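Local coordinates for protein beta-glucanase (Bacteroides thetaiotaomicron, PDB 6EUG) that probably hydrolyses beta-1,3-galactosidic bonds of arabinogalactan through the family 43 domain of a longer enzyme that also contains a family 16 domain, at residues A[50-63]-A[74-86]. Residues are numbered along the deposited sequence; the frame is centred on the assembly and turned at random.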
loop_
_atom_site.group_PDB
_atom_site.type_symbol
_atom_site.label_atom_id
_atom_site.label_comp_id
_atom_site.label_asym_id
_atom_site.label_seq_id
_atom_site.Cartn_x
_atom_site.Cartn_y
_atom_site.Cartn_z
ATOM N N ILE A 50 9.369 -4.491 1.666
ATOM C CA ILE A 50 10.552 -5.350 1.726
ATOM C C ILE A 50 10.141 -6.829 1.671
ATOM O O ILE A 50 9.103 -7.231 2.205
ATOM C CB ILE A 50 11.401 -5.021 2.996
ATOM C CG1 ILE A 50 12.033 -3.619 2.859
ATOM C CG2 ILE A 50 12.462 -6.091 3.243
ATOM C CD1 ILE A 50 12.804 -3.136 4.080
ATOM N N LEU A 51 10.944 -7.636 0.986
ATOM C CA LEU A 51 10.901 -9.097 1.179
ATOM C C LEU A 51 12.290 -9.717 1.389
ATOM O O LEU A 51 13.302 -9.088 1.093
ATOM C CB LEU A 51 10.218 -9.759 0.011
ATOM C CG LEU A 51 10.893 -9.671 -1.363
ATOM C CD1 LEU A 51 12.068 -10.628 -1.521
ATOM C CD2 LEU A 51 9.883 -9.986 -2.456
ATOM N N PHE A 52 12.314 -10.969 1.866
ATOM C CA PHE A 52 13.543 -11.734 2.094
ATOM C C PHE A 52 13.577 -12.948 1.169
ATOM O O PHE A 52 12.617 -13.701 1.128
ATOM C CB PHE A 52 13.602 -12.215 3.552
ATOM C CG PHE A 52 14.947 -12.830 3.973
ATOM C CD1 PHE A 52 16.041 -12.027 4.292
ATOM C CD2 PHE A 52 15.104 -14.221 4.082
ATOM C CE1 PHE A 52 17.259 -12.584 4.703
ATOM C CE2 PHE A 52 16.322 -14.785 4.484
ATOM C CZ PHE A 52 17.383 -13.984 4.807
ATOM N N HIS A 53 14.698 -13.147 0.458
ATOM C CA HIS A 53 14.859 -14.293 -0.433
ATOM C C HIS A 53 16.312 -14.721 -0.582
ATOM O O HIS A 53 17.183 -13.894 -0.858
ATOM C CB HIS A 53 14.287 -13.987 -1.816
ATOM C CG HIS A 53 14.198 -15.188 -2.704
ATOM N ND1 HIS A 53 13.166 -16.093 -2.610
ATOM C CD2 HIS A 53 15.005 -15.632 -3.699
ATOM C CE1 HIS A 53 13.337 -17.043 -3.519
ATOM N NE2 HIS A 53 14.444 -16.785 -4.195
ATOM N N GLU A 54 16.552 -16.024 -0.436
ATOM C CA GLU A 54 17.888 -16.604 -0.566
ATOM C C GLU A 54 18.959 -15.796 0.209
ATOM O O GLU A 54 20.014 -15.465 -0.313
ATOM C CB GLU A 54 18.251 -16.862 -2.054
ATOM C CG GLU A 54 17.443 -18.010 -2.673
ATOM C CD GLU A 54 17.697 -18.266 -4.171
ATOM O OE1 GLU A 54 18.466 -17.506 -4.814
ATOM O OE2 GLU A 54 17.100 -19.235 -4.716
ATOM N N GLY A 55 18.650 -15.451 1.453
ATOM C CA GLY A 55 19.635 -14.861 2.370
ATOM C C GLY A 55 19.749 -13.342 2.365
ATOM O O GLY A 55 20.600 -12.795 3.111
ATOM N N LYS A 56 18.949 -12.648 1.531
ATOM C CA LYS A 56 19.009 -11.167 1.427
ATOM C C LYS A 56 17.625 -10.503 1.475
ATOM O O LYS A 56 16.631 -11.039 0.963
ATOM C CB LYS A 56 19.658 -10.709 0.096
ATOM C CG LYS A 56 21.052 -11.213 -0.213
ATOM C CD LYS A 56 21.607 -10.573 -1.485
ATOM C CE LYS A 56 23.057 -10.962 -1.717
ATOM N NZ LYS A 56 23.754 -9.934 -2.543
ATOM N N TYR A 57 17.583 -9.316 2.055
ATOM C CA TYR A 57 16.435 -8.417 2.008
ATOM C C TYR A 57 16.484 -7.584 0.711
ATOM O O TYR A 57 17.541 -7.107 0.339
ATOM C CB TYR A 57 16.433 -7.469 3.249
ATOM C CG TYR A 57 16.320 -8.243 4.548
ATOM C CD1 TYR A 57 15.084 -8.580 5.061
ATOM C CD2 TYR A 57 17.464 -8.587 5.278
ATOM C CE1 TYR A 57 14.976 -9.332 6.219
ATOM C CE2 TYR A 57 17.385 -9.339 6.426
ATOM C CZ TYR A 57 16.148 -9.656 6.939
ATOM O OH TYR A 57 16.073 -10.408 8.101
ATOM N N TYR A 58 15.329 -7.461 0.052
ATOM C CA TYR A 58 15.100 -6.557 -1.092
ATOM C C TYR A 58 14.051 -5.506 -0.744
ATOM O O TYR A 58 12.957 -5.855 -0.316
ATOM C CB TYR A 58 14.692 -7.370 -2.322
ATOM C CG TYR A 58 15.781 -8.323 -2.764
ATOM C CD1 TYR A 58 15.900 -9.606 -2.207
ATOM C CD2 TYR A 58 16.708 -7.957 -3.716
ATOM C CE1 TYR A 58 16.919 -10.475 -2.609
ATOM C CE2 TYR A 58 17.718 -8.829 -4.118
ATOM C CZ TYR A 58 17.831 -10.084 -3.557
ATOM O OH TYR A 58 18.872 -10.959 -3.931
ATOM N N TRP A 59 14.426 -4.234 -0.947
ATOM C CA TRP A 59 13.597 -3.042 -0.675
ATOM C C TRP A 59 13.223 -2.432 -2.021
ATOM O O TRP A 59 14.102 -2.044 -2.765
ATOM C CB TRP A 59 14.405 -2.065 0.164
ATOM C CG TRP A 59 13.768 -0.727 0.566
ATOM C CD1 TRP A 59 12.524 -0.232 0.220
ATOM C CD2 TRP A 59 14.388 0.291 1.375
ATOM N NE1 TRP A 59 12.347 1.023 0.800
ATOM C CE2 TRP A 59 13.481 1.365 1.486
ATOM C CE3 TRP A 59 15.648 0.405 2.000
ATOM C CZ2 TRP A 59 13.792 2.542 2.188
ATOM C CZ3 TRP A 59 15.951 1.550 2.715
ATOM C CH2 TRP A 59 15.031 2.614 2.811
ATOM N N PHE A 60 11.940 -2.471 -2.369
ATOM C CA PHE A 60 11.395 -1.817 -3.567
ATOM C C PHE A 60 10.683 -0.526 -3.220
ATOM O O PHE A 60 9.965 -0.476 -2.197
ATOM C CB PHE A 60 10.417 -2.750 -4.296
ATOM C CG PHE A 60 10.967 -4.129 -4.566
ATOM C CD1 PHE A 60 10.898 -5.156 -3.598
ATOM C CD2 PHE A 60 11.664 -4.393 -5.771
ATOM C CE1 PHE A 60 11.442 -6.416 -3.849
ATOM C CE2 PHE A 60 12.195 -5.651 -6.022
ATOM C CZ PHE A 60 12.092 -6.660 -5.056
ATOM N N GLY A 61 10.820 0.515 -4.067
ATOM C CA GLY A 61 10.070 1.756 -3.831
ATOM C C GLY A 61 10.072 2.674 -5.057
ATOM O O GLY A 61 10.734 2.388 -6.089
ATOM N N GLU A 62 9.355 3.789 -4.919
ATOM C CA GLU A 62 9.250 4.837 -5.966
ATOM C C GLU A 62 10.587 5.564 -6.121
ATOM O O GLU A 62 11.206 5.972 -5.102
ATOM C CB GLU A 62 8.215 5.864 -5.549
ATOM C CG GLU A 62 6.834 5.323 -5.254
ATOM C CD GLU A 62 6.019 6.187 -4.302
ATOM O OE1 GLU A 62 4.883 5.775 -3.985
ATOM O OE2 GLU A 62 6.501 7.287 -3.891
ATOM N N HIS A 63 11.075 5.681 -7.362
ATOM C CA HIS A 63 12.163 6.595 -7.670
ATOM C C HIS A 63 11.537 7.993 -7.884
ATOM O O HIS A 63 10.777 8.199 -8.831
ATOM C CB HIS A 63 12.927 6.110 -8.918
ATOM C CG HIS A 63 14.088 6.949 -9.284
ATOM N ND1 HIS A 63 13.956 8.248 -9.731
ATOM C CD2 HIS A 63 15.410 6.650 -9.365
ATOM C CE1 HIS A 63 15.152 8.716 -10.044
ATOM N NE2 HIS A 63 16.052 7.782 -9.803
ATOM N N GLY A 74 10.701 4.945 -12.767
ATOM C CA GLY A 74 9.939 3.737 -12.347
ATOM C C GLY A 74 10.190 3.325 -10.903
ATOM O O GLY A 74 10.208 4.187 -9.979
ATOM N N ILE A 75 10.289 2.008 -10.698
ATOM C CA ILE A 75 10.409 1.392 -9.372
ATOM C C ILE A 75 11.857 0.945 -9.130
ATOM O O ILE A 75 12.405 0.116 -9.895
ATOM C CB ILE A 75 9.451 0.187 -9.257
ATOM C CG1 ILE A 75 7.968 0.588 -9.524
ATOM C CG2 ILE A 75 9.635 -0.538 -7.919
ATOM C CD1 ILE A 75 7.442 1.766 -8.693
ATOM N N ASN A 76 12.459 1.478 -8.072
ATOM C CA ASN A 76 13.875 1.244 -7.702
ATOM C C ASN A 76 13.979 0.055 -6.748
ATOM O O ASN A 76 12.994 -0.263 -6.061
ATOM C CB ASN A 76 14.413 2.534 -7.025
ATOM C CG ASN A 76 15.854 2.878 -7.370
ATOM O OD1 ASN A 76 16.508 2.235 -8.196
ATOM N ND2 ASN A 76 16.343 3.962 -6.761
ATOM N N CYS A 77 15.154 -0.581 -6.685
ATOM C CA CYS A 77 15.438 -1.701 -5.764
ATOM C C CYS A 77 16.824 -1.592 -5.091
ATOM O O CYS A 77 17.834 -1.301 -5.773
ATOM C CB CYS A 77 15.377 -3.011 -6.526
ATOM S SG CYS A 77 15.759 -4.540 -5.656
ATOM N N TYR A 78 16.851 -1.892 -3.789
ATOM C CA TYR A 78 18.091 -2.005 -2.969
ATOM C C TYR A 78 18.129 -3.365 -2.277
ATOM O O TYR A 78 17.067 -3.912 -1.932
ATOM C CB TYR A 78 18.171 -0.871 -1.934
ATOM C CG TYR A 78 18.247 0.533 -2.557
ATOM C CD1 TYR A 78 17.110 1.184 -3.029
ATOM C CD2 TYR A 78 19.462 1.168 -2.754
ATOM C CE1 TYR A 78 17.168 2.453 -3.602
ATOM C CE2 TYR A 78 19.546 2.434 -3.349
ATOM C CZ TYR A 78 18.397 3.078 -3.792
ATOM O OH TYR A 78 18.418 4.355 -4.386
ATOM N N SER A 79 19.343 -3.877 -1.998
ATOM C CA SER A 79 19.478 -5.193 -1.308
ATOM C C SER A 79 20.406 -5.089 -0.086
ATOM O O SER A 79 21.216 -4.169 -0.029
ATOM C CB SER A 79 19.983 -6.286 -2.251
ATOM O OG SER A 79 21.309 -6.028 -2.683
ATOM N N SER A 80 20.219 -5.991 0.891
ATOM C CA SER A 80 21.019 -6.003 2.133
ATOM C C SER A 80 21.001 -7.372 2.805
ATOM O O SER A 80 19.989 -8.033 2.798
ATOM C CB SER A 80 20.437 -5.020 3.143
ATOM O OG SER A 80 21.302 -4.850 4.269
ATOM N N THR A 81 22.099 -7.763 3.449
ATOM C CA THR A 81 22.076 -8.956 4.300
ATOM C C THR A 81 21.731 -8.593 5.761
ATOM O O THR A 81 21.387 -9.493 6.547
ATOM C CB THR A 81 23.432 -9.666 4.285
ATOM O OG1 THR A 81 24.439 -8.740 4.696
ATOM C CG2 THR A 81 23.770 -10.177 2.887
ATOM N N ASP A 82 21.816 -7.307 6.123
ATOM C CA ASP A 82 21.803 -6.889 7.553
ATOM C C ASP A 82 20.782 -5.799 7.976
ATOM O O ASP A 82 20.703 -5.466 9.168
ATOM C CB ASP A 82 23.236 -6.515 8.024
ATOM C CG ASP A 82 23.824 -5.278 7.310
ATOM O OD1 ASP A 82 23.082 -4.533 6.632
ATOM O OD2 ASP A 82 25.056 -5.045 7.431
ATOM N N LEU A 83 20.014 -5.270 7.005
ATOM C CA LEU A 83 19.080 -4.135 7.180
ATOM C C LEU A 83 19.706 -2.757 7.509
ATOM O O LEU A 83 18.956 -1.799 7.803
ATOM C CB LEU A 83 17.949 -4.485 8.184
ATOM C CG LEU A 83 17.083 -5.669 7.728
ATOM C CD1 LEU A 83 16.226 -6.178 8.889
ATOM C CD2 LEU A 83 16.185 -5.307 6.550
ATOM N N TYR A 84 21.039 -2.653 7.447
ATOM C CA TYR A 84 21.767 -1.391 7.681
ATOM C C TYR A 84 22.459 -0.884 6.427
ATOM O O TYR A 84 22.429 0.321 6.158
ATOM C CB TYR A 84 22.842 -1.552 8.769
ATOM C CG TYR A 84 22.354 -1.959 10.142
ATOM C CD1 TYR A 84 21.647 -1.070 10.932
ATOM C CD2 TYR A 84 22.657 -3.210 10.682
ATOM C CE1 TYR A 84 21.214 -1.422 12.196
ATOM C CE2 TYR A 84 22.225 -3.567 11.959
ATOM C CZ TYR A 84 21.506 -2.663 12.703
ATOM O OH TYR A 84 21.050 -2.966 13.965
ATOM N N ASN A 85 23.105 -1.796 5.689
ATOM C CA ASN A 85 23.937 -1.458 4.517
ATOM C C ASN A 85 23.208 -1.900 3.230
ATOM O O ASN A 85 22.973 -3.100 3.002
ATOM C CB ASN A 85 25.303 -2.143 4.622
ATOM C CG ASN A 85 26.108 -1.667 5.824
ATOM O OD1 ASN A 85 26.260 -2.386 6.815
ATOM N ND2 ASN A 85 26.593 -0.451 5.761
ATOM N N TRP A 86 22.865 -0.921 2.399
ATOM C CA TRP A 86 21.992 -1.145 1.227
ATOM C C TRP A 86 22.771 -0.924 -0.092
ATOM O O TRP A 86 23.308 0.171 -0.332
ATOM C CB TRP A 86 20.792 -0.198 1.310
ATOM C CG TRP A 86 19.850 -0.558 2.422
ATOM C CD1 TRP A 86 19.788 0.025 3.639
ATOM C CD2 TRP A 86 18.876 -1.605 2.426
ATOM N NE1 TRP A 86 18.828 -0.587 4.418
ATOM C CE2 TRP A 86 18.245 -1.589 3.695
ATOM C CE3 TRP A 86 18.446 -2.538 1.469
ATOM C CZ2 TRP A 86 17.248 -2.520 4.058
ATOM C CZ3 TRP A 86 17.443 -3.449 1.808
ATOM C CH2 TRP A 86 16.852 -3.433 3.092
HETATM O O HOH W 1 20.684 -12.415 6.019
HETATM O O HOH W 2 23.377 -6.914 -1.218
#
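Between Tyr57 and Ser80, Trp59 and Tyr78, and Gly61 and Asn76, reciprocal backbone hydrogen bonds join strands 56-62 and 74-80, the middle pair of an antiparallel four-stranded blade in the five-bladed propeller of family 43. The bond from Trp59 N to Tyr78 O is nearly straight (2.8 Å, 176°), and His63 N to Gly74 O adds a seventh.

Aromatic packing dominates the face carrying Tyr57, Trp59 and Tyr78. In Trp59, chi1 179° swings the indole beside its own carbonyl carbon, where its six-membered ring meets the face of Trp86 edge-first, a T-shaped pair with centroids 5.1 Å apart and planes at 74°. The Tyr57 ring is sandwiched: Leu83 CD2 makes a CH-pi contact 3.7 Å from its centroid, while Phe52 CD1 lies over the other face.

On the face carrying Tyr58 and Phe60, Cys77 SG approaches Phe60 CE2 obliquely at 3.8 Å and the edge of Tyr58 at CD2, 4.0 Å away.

In the 80-85 loop Ser80 OG accepts from Asp82 N, which makes an ST turn, and donates to Asn85 O. Aromatic and apolar contacts thus join the strands toward the Tyr57-Ser80 end; at the opposite end Glu62, salt-bridged to Arg64, lies near the bound glucoimidazole.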